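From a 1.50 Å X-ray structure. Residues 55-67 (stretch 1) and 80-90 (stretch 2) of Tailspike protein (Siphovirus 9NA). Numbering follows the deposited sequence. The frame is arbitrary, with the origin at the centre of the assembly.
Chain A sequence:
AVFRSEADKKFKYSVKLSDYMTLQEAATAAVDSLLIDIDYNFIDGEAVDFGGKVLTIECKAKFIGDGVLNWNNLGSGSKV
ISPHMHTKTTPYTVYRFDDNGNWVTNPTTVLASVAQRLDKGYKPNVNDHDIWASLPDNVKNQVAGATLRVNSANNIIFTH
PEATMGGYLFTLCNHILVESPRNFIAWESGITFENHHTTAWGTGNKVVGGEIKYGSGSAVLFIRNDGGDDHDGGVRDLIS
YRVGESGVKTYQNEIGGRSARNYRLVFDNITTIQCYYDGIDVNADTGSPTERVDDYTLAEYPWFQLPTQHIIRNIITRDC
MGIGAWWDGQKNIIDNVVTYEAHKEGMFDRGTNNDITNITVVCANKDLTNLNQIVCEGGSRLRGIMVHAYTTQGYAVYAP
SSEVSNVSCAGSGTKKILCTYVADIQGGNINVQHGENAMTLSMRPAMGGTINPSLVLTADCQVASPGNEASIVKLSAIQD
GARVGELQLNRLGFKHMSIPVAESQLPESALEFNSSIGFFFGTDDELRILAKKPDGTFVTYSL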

ATOM      1  N   LEU A  55     -26.072  -7.884  27.980  1.00 12.59           N
ATOM      2  CA  LEU A  55     -27.030  -6.848  27.578  1.00 12.84           C
ATOM      3  C   LEU A  55     -26.736  -6.231  26.243  1.00 12.46           C
ATOM      4  O   LEU A  55     -25.584  -6.157  25.815  1.00 13.71           O
ATOM      5  CB  LEU A  55     -27.095  -5.744  28.646  1.00 13.10           C
ATOM      6  CG  LEU A  55     -27.569  -6.196  30.033  1.00 13.01           C
ATOM      7  CD1 LEU A  55     -27.500  -5.035  31.003  1.00 17.64           C
ATOM      8  CD2 LEU A  55     -29.002  -6.814  30.009  1.00 14.58           C
ATOM      9  N   THR A  56     -27.804  -5.815  25.566  1.00 13.16           N
ATOM     10  CA  THR A  56     -27.698  -4.901  24.438  1.00 13.16           C
ATOM     11  C   THR A  56     -28.034  -3.527  24.967  1.00 12.42           C
ATOM     12  O   THR A  56     -29.176  -3.298  25.383  1.00 14.03           O
ATOM     13  CB  THR A  56     -28.713  -5.307  23.365  1.00 14.38           C
ATOM     14  OG1 THR A  56     -28.505  -6.682  23.018  1.00 16.38           O
ATOM     15  CG2 THR A  56     -28.561  -4.423  22.112  1.00 16.75           C
ATOM     16  N   ILE A  57     -27.049  -2.624  25.025  1.00 11.76           N
ATOM     17  CA  ILE A  57     -27.287  -1.271  25.576  1.00 11.92           C
ATOM     18  C   ILE A  57     -27.426  -0.313  24.389  1.00 11.85           C
ATOM     19  O   ILE A  57     -26.424   0.038  23.726  1.00 13.36           O
ATOM     20  CB  ILE A  57     -26.182  -0.829  26.559  1.00 12.36           C
ATOM     21  CG1 ILE A  57     -26.102  -1.842  27.701  1.00 14.04           C
ATOM     22  CG2 ILE A  57     -26.486   0.590  27.078  1.00 13.53           C
ATOM     23  CD1 ILE A  57     -25.031  -1.599  28.727  1.00 15.96           C
ATOM     24  N   GLU A  58     -28.669   0.034  24.070  1.00 12.27           N
ATOM     25  CA  GLU A  58     -28.971   0.783  22.850  1.00 12.75           C
ATOM     26  C   GLU A  58     -29.042   2.257  23.205  1.00 12.28           C
ATOM     27  O   GLU A  58     -29.961   2.675  23.914  1.00 12.61           O
ATOM     28  CB  GLU A  58     -30.323   0.305  22.276  1.00 13.15           C
ATOM     29  CG  GLU A  58     -30.742   1.059  21.021  1.00 17.36           C
ATOM     30  CD  GLU A  58     -30.171   0.465  19.772  1.00 23.66           C
ATOM     31  OE1 GLU A  58     -30.433  -0.714  19.523  1.00 28.11           O
ATOM     32  OE2 GLU A  58     -29.492   1.175  19.027  1.00 26.61           O
ATOM     33  N   CYS A  59     -28.071   3.062  22.769  1.00 11.64           N
ATOM     34  CA  CYS A  59     -28.029   4.470  23.222  1.00 12.82           C
ATOM     35  C   CYS A  59     -28.655   5.410  22.205  1.00 12.77           C
ATOM     36  O   CYS A  59     -28.242   5.457  21.016  1.00 13.76           O
ATOM     37  CB  CYS A  59     -26.603   4.903  23.509  1.00 13.04           C
ATOM     38  SG  CYS A  59     -25.799   3.839  24.747  1.00 13.87           S
ATOM     39  N   LYS A  60     -29.683   6.136  22.655  1.00 13.11           N
ATOM     40  CA  LYS A  60     -30.344   7.142  21.809  1.00 12.91           C
ATOM     41  C   LYS A  60     -30.340   8.502  22.486  1.00 13.87           C
ATOM     42  O   LYS A  60     -31.184   9.359  22.182  1.00 16.47           O
ATOM     43  CB  LYS A  60     -31.776   6.716  21.436  1.00 13.79           C
ATOM     44  CG  LYS A  60     -31.823   5.434  20.584  1.00 13.39           C
ATOM     45  CD  LYS A  60     -33.197   5.123  20.016  1.00 13.73           C
ATOM     46  CE  LYS A  60     -33.143   3.950  19.088  1.00 14.36           C
ATOM     47  NZ  LYS A  60     -34.427   3.778  18.315  1.00 15.31           N
ATOM     48  N   ALA A  61     -29.376   8.698  23.377  1.00 13.37           N
ATOM     49  CA  ALA A  61     -29.225   9.945  24.132  1.00 13.24           C
ATOM     50  C   ALA A  61     -27.849   9.904  24.788  1.00 13.28           C
ATOM     51  O   ALA A  61     -27.113   8.936  24.565  1.00 15.15           O
ATOM     52  CB  ALA A  61     -30.352  10.069  25.168  1.00 14.42           C
ATOM     53  N   LYS A  62     -27.470  10.932  25.550  1.00 12.85           N
ATOM     54  CA  LYS A  62     -26.098  11.080  26.022  1.00 13.26           C
ATOM     55  C   LYS A  62     -25.949  10.802  27.498  1.00 13.05           C
ATOM     56  O   LYS A  62     -26.895  11.005  28.268  1.00 14.49           O
ATOM     57  CB  LYS A  62     -25.633  12.527  25.784  1.00 14.83           C
ATOM     58  CG  LYS A  62     -25.732  12.947  24.327  1.00 17.07           C
ATOM     59  CD  LYS A  62     -25.182  14.339  24.150  1.00 20.72           C
ATOM     60  CE  LYS A  62     -25.234  14.744  22.687  1.00 23.95           C
ATOM     61  NZ  LYS A  62     -26.644  14.893  22.206  1.00 26.68           N
ATOM     62  N   PHE A  63     -24.748  10.365  27.888  1.00 11.72           N
ATOM     63  CA  PHE A  63     -24.324  10.383  29.294  1.00 11.71           C
ATOM     64  C   PHE A  63     -23.549  11.680  29.565  1.00 12.05           C
ATOM     65  O   PHE A  63     -22.471  11.894  28.975  1.00 14.06           O
ATOM     66  CB  PHE A  63     -23.442   9.185  29.603  1.00 12.10           C
ATOM     67  CG  PHE A  63     -24.103   7.857  29.325  1.00 13.05           C
ATOM     68  CD1 PHE A  63     -25.292   7.481  30.005  1.00 15.29           C
ATOM     69  CD2 PHE A  63     -23.575   6.995  28.371  1.00 14.63           C
ATOM     70  CE1 PHE A  63     -25.911   6.221  29.759  1.00 16.13           C
ATOM     71  CE2 PHE A  63     -24.200   5.748  28.092  1.00 15.83           C
ATOM     72  CZ  PHE A  63     -25.365   5.360  28.798  1.00 16.61           C
ATOM     73  N   ILE A  64     -24.077  12.521  30.459  1.00 12.70           N
ATOM     74  CA  ILE A  64     -23.552  13.860  30.682  1.00 13.33           C
ATOM     75  C   ILE A  64     -23.009  14.002  32.089  1.00 12.48           C
ATOM     76  O   ILE A  64     -23.720  13.710  33.048  1.00 13.63           O
ATOM     77  CB  ILE A  64     -24.662  14.923  30.467  1.00 12.37           C
ATOM     78  CG1 ILE A  64     -25.262  14.820  29.065  1.00 14.26           C
ATOM     79  CG2 ILE A  64     -24.136  16.366  30.769  1.00 16.03           C
ATOM     80  CD1 ILE A  64     -26.593  15.595  28.896  1.00 14.84           C
ATOM     81  N   GLY A  65     -21.753  14.420  32.248  1.00 12.90           N
ATOM     82  CA  GLY A  65     -21.200  14.583  33.593  1.00 13.71           C
ATOM     83  C   GLY A  65     -19.803  15.137  33.528  1.00 14.10           C
ATOM     84  O   GLY A  65     -19.194  15.142  32.469  1.00 15.20           O
ATOM     85  N   ASP A  66     -19.302  15.577  34.685  1.00 14.26           N
ATOM     86  CA  ASP A  66     -17.883  15.866  34.866  1.00 15.92           C
ATOM     87  C   ASP A  66     -17.299  14.764  35.734  1.00 15.90           C
ATOM     88  O   ASP A  66     -17.764  14.554  36.863  1.00 20.64           O
ATOM     89  CB  ASP A  66     -17.705  17.187  35.613  1.00 15.99           C
ATOM     90  CG  ASP A  66     -18.190  18.374  34.836  1.00 18.42           C
ATOM     91  OD1 ASP A  66     -18.113  18.381  33.590  1.00 14.89           O
ATOM     92  OD2 ASP A  66     -18.649  19.317  35.500  1.00 19.92           O
ATOM     93  N   GLY A  67     -16.298  14.057  35.242  1.00 15.00           N
ATOM     94  CA  GLY A  67     -15.703  12.957  35.985  1.00 14.28           C
ATOM     95  C   GLY A  67     -16.041  11.594  35.365  1.00 13.45           C
ATOM     96  O   GLY A  67     -16.254  11.474  34.154  1.00 14.21           O
ATOM     97  N   VAL A  80     -22.613  -2.420  23.186  1.00 10.64           N
ATOM     98  CA  VAL A  80     -22.993  -1.061  23.556  1.00 11.18           C
ATOM     99  C   VAL A  80     -23.055  -0.242  22.269  1.00 10.52           C
ATOM    100  O   VAL A  80     -22.038  -0.087  21.539  1.00 11.48           O
ATOM    101  CB  VAL A  80     -21.982  -0.456  24.584  1.00 11.25           C
ATOM    102  CG1 VAL A  80     -22.450   0.931  25.048  1.00 12.56           C
ATOM    103  CG2 VAL A  80     -21.827  -1.391  25.801  1.00 13.89           C
ATOM    104  N   ILE A  81     -24.255   0.240  21.952  1.00 11.77           N
ATOM    105  CA  ILE A  81     -24.544   0.783  20.617  1.00 11.41           C
ATOM    106  C   ILE A  81     -24.677   2.303  20.674  1.00 12.01           C
ATOM    107  O   ILE A  81     -25.566   2.852  21.346  1.00 11.86           O
ATOM    108  CB  ILE A  81     -25.853   0.170  20.069  1.00 11.99           C
ATOM    109  CG1 ILE A  81     -25.747  -1.368  20.095  1.00 13.87           C
ATOM    110  CG2 ILE A  81     -26.158   0.679  18.669  1.00 13.00           C
ATOM    111  CD1 ILE A  81     -27.011  -2.073  19.657  1.00 19.41           C
ATOM    112  N   SER A  82     -23.751   2.965  19.993  1.00 11.15           N
ATOM    113  CA  SER A  82     -23.710   4.427  19.869  1.00 11.53           C
ATOM    114  C   SER A  82     -23.785   5.212  21.181  1.00 11.30           C
ATOM    115  O   SER A  82     -24.491   6.193  21.259  1.00 12.01           O
ATOM    116  CB  SER A  82     -24.811   4.922  18.953  1.00 12.14           C
ATOM    117  OG  SER A  82     -24.735   4.291  17.679  1.00 14.65           O
ATOM    118  N   PRO A  83     -22.985   4.858  22.177  1.00 10.91           N
ATOM    119  CA  PRO A  83     -22.968   5.719  23.352  1.00 11.59           C
ATOM    120  C   PRO A  83     -22.305   7.051  23.048  1.00 11.85           C
ATOM    121  O   PRO A  83     -21.570   7.177  22.075  1.00 12.40           O
ATOM    122  CB  PRO A  83     -22.081   4.936  24.320  1.00 11.01           C
ATOM    123  CG  PRO A  83     -21.142   4.177  23.410  1.00 11.08           C
ATOM    124  CD  PRO A  83     -21.978   3.780  22.261  1.00 11.54           C
ATOM    125  N   HIS A  84     -22.604   8.034  23.891  1.00 12.39           N
ATOM    126  CA  HIS A  84     -22.039   9.380  23.755  1.00 11.69           C
ATOM    127  C   HIS A  84     -21.704   9.959  25.127  1.00 12.23           C
ATOM    128  O   HIS A  84     -22.601  10.194  25.919  1.00 13.63           O
ATOM    129  CB  HIS A  84     -23.034  10.300  23.032  1.00 12.86           C
ATOM    130  CG  HIS A  84     -22.470  11.637  22.646  1.00 12.59           C
ATOM    131  ND1 HIS A  84     -22.662  12.176  21.391  1.00 16.57           N
ATOM    132  CD2 HIS A  84     -21.754  12.560  23.344  1.00 14.98           C
ATOM    133  CE1 HIS A  84     -22.073  13.365  21.334  1.00 15.46           C
ATOM    134  NE2 HIS A  84     -21.535  13.628  22.510  1.00 14.99           N
ATOM    135  N   MET A  85     -20.426  10.163  25.398  1.00 11.33           N
ATOM    136  CA  MET A  85     -19.960  10.769  26.638  1.00 11.98           C
ATOM    137  C   MET A  85     -19.782  12.269  26.444  1.00 12.14           C
ATOM    138  O   MET A  85     -18.947  12.690  25.664  1.00 13.22           O
ATOM    139  CB  MET A  85     -18.638  10.142  27.087  1.00 11.89           C
ATOM    140  CG  MET A  85     -18.685   8.657  27.313  1.00 12.11           C
ATOM    141  SD  MET A  85     -20.018   8.048  28.359  1.00 13.52           S
ATOM    142  CE  MET A  85     -19.644   8.934  29.923  1.00 14.35           C
ATOM    143  N   HIS A  86     -20.567  13.070  27.161  1.00 12.92           N
ATOM    144  CA  HIS A  86     -20.555  14.523  27.017  1.00 12.85           C
ATOM    145  C   HIS A  86     -20.209  15.226  28.344  1.00 12.96           C
ATOM    146  O   HIS A  86     -20.832  14.981  29.360  1.00 13.03           O
ATOM    147  CB  HIS A  86     -21.945  14.962  26.538  1.00 13.92           C
ATOM    148  CG  HIS A  86     -22.006  16.348  25.939  1.00 13.23           C
ATOM    149  ND1 HIS A  86     -21.672  17.487  26.651  1.00 14.37           N
ATOM    150  CD2 HIS A  86     -22.439  16.777  24.723  1.00 14.42           C
ATOM    151  CE1 HIS A  86     -21.844  18.551  25.878  1.00 15.72           C
ATOM    152  NE2 HIS A  86     -22.325  18.149  24.711  1.00 14.72           N
ATOM    153  N   THR A  87     -19.227  16.104  28.330  1.00 12.83           N
ATOM    154  CA  THR A  87     -18.913  16.898  29.509  1.00 13.85           C
ATOM    155  C   THR A  87     -20.132  17.684  30.051  1.00 13.86           C
ATOM    156  O   THR A  87     -21.035  18.089  29.274  1.00 14.82           O
ATOM    157  CB  THR A  87     -17.727  17.868  29.185  1.00 13.08           C
ATOM    158  OG1 THR A  87     -17.286  18.471  30.409  1.00 14.19           O
ATOM    159  CG2 THR A  87     -18.125  18.972  28.157  1.00 15.10           C
ATOM    160  N   LYS A  88     -20.168  17.920  31.356  1.00 14.74           N
ATOM    161  CA  LYS A  88     -21.186  18.808  31.911  1.00 15.16           C
ATOM    162  C   LYS A  88     -20.700  20.273  31.834  1.00 15.81           C
ATOM    163  O   LYS A  88     -21.367  21.136  31.260  1.00 17.07           O
ATOM    164  CB  LYS A  88     -21.555  18.378  33.339  1.00 15.71           C
ATOM    165  CG  LYS A  88     -22.549  19.373  33.992  1.00 16.52           C
ATOM    166  CD  LYS A  88     -23.112  18.871  35.338  1.00 20.91           C
ATOM    167  CE  LYS A  88     -22.003  18.643  36.396  1.00 23.23           C
ATOM    168  NZ  LYS A  88     -22.522  18.166  37.771  1.00 26.26           N
ATOM    169  N   THR A  89     -19.512  20.524  32.359  1.00 16.90           N
ATOM    170  CA  THR A  89     -18.880  21.849  32.324  1.00 17.67           C
ATOM    171  C   THR A  89     -18.112  22.025  31.014  1.00 16.86           C
ATOM    172  O   THR A  89     -17.448  21.106  30.571  1.00 15.97           O
ATOM    173  CB  THR A  89     -17.863  21.978  33.505  1.00 18.03           C
ATOM    174  OG1 THR A  89     -18.543  21.768  34.754  1.00 19.18           O
ATOM    175  CG2 THR A  89     -17.217  23.366  33.543  1.00 18.80           C
ATOM    176  N   THR A  90     -18.223  23.195  30.383  1.00 17.37           N
ATOM    177  CA  THR A  90     -17.477  23.486  29.170  1.00 17.15           C
ATOM    178  C   THR A  90     -16.027  23.799  29.562  1.00 17.72           C
ATOM    179  O   THR A  90     -15.792  24.697  30.378  1.00 18.06           O
ATOM    180  CB  THR A  90     -18.093  24.666  28.400  1.00 18.16           C
ATOM    181  OG1 THR A  90     -19.435  24.316  28.009  1.00 18.70           O
ATOM    182  CG2 THR A  90     -17.251  24.978  27.162  1.00 16.58           C
TER
HETATM  183  O   HOH W   1     -25.011   7.499  25.461  1.00 14.00           O
HETATM  184  O   HOH W   2     -26.345   8.320  21.774  1.00 30.57           O
HETATM  185  O   HOH W   3     -21.241  15.319  36.904  1.00 16.74           O

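The strongest polar feature is the grip of Asp66 on the end of the second stretch. Its two carboxylate oxygens divide the work: Asp66 OD2 accepts from Thr89 OG1 at 2.6 Å, while Asp66 OD1 takes the amide Thr89 N at 2.8 Å with an almost straight hydrogen bond. Lys88 N adds a weak bond to Asp66 OD1 at 3.1 Å and another to Gly65 O at 3.1 Å, both bent near 130°. One carboxylate thus gathers two backbone amides and a hydroxyl from the consecutive residues Lys88 and Thr89. Within stretch 2, Thr87 OG1 donates to Thr89 O at 2.6 Å, further tying down the turn.

Behind this clasp, two short parallel ladders carry the backbone bonding. In the first, Ile57 O receives Ile81 N at 2.8 Å and Cys59 N donates to Ile81 O at 2.9 Å, so Ile81 is held through both its amide and its carbonyl. In the second, Phe63 N donates to His84 O at 2.9 Å, His86 N to Phe63 O at 2.9 Å, and Gly65 N to His86 O at 3.1 Å. The alternation is the parallel rule: in each such pair one member bonds to the two residues that flank its partner. Ile64 uses the gap between these bonds, its CA lying 3.2 Å from His86 O in a CA-H...O contact.

The register shifts by one residue between the ladders, and a water helps bridge the two stretches there. Water 1 donates to Ala61 O at 2.7 Å and accepts from His84 N at 2.9 Å, linking two backbone groups that do not meet directly.

Packing follows the alternation of the strands. On the face carrying Ile57, Val80, Phe63 and Met85, the contacts are apolar: Ile57 CD1 lies 4.3 Å from Val80 CG2, and Phe63 CD2 lies 3.7 Å from Met85 SD, the sulfur sitting obliquely to the ring. Pro83 CB approaches the edge of the same ring, 4.4 Å from Phe63 CE2. Between the ladders, Cys59 points toward stretch 2 and places its SG 3.9 Å from Pro83 CB, filling space beside the shift.

Lys62 shows how a long side chain can pack through its methylenes. Its CE sits over one face of the His84 ring, 3.8 Å from the centroid in a CH-pi contact, while Lys62 CD comes within 3.7 Å of His86 CD2. At the other ladder, Thr56 CG2 meets Ile81 CD1 at 3.7 Å, and the aliphatic surface of Ile81 also receives Glu58, with OE2 3.4 Å from Ile81 CG2.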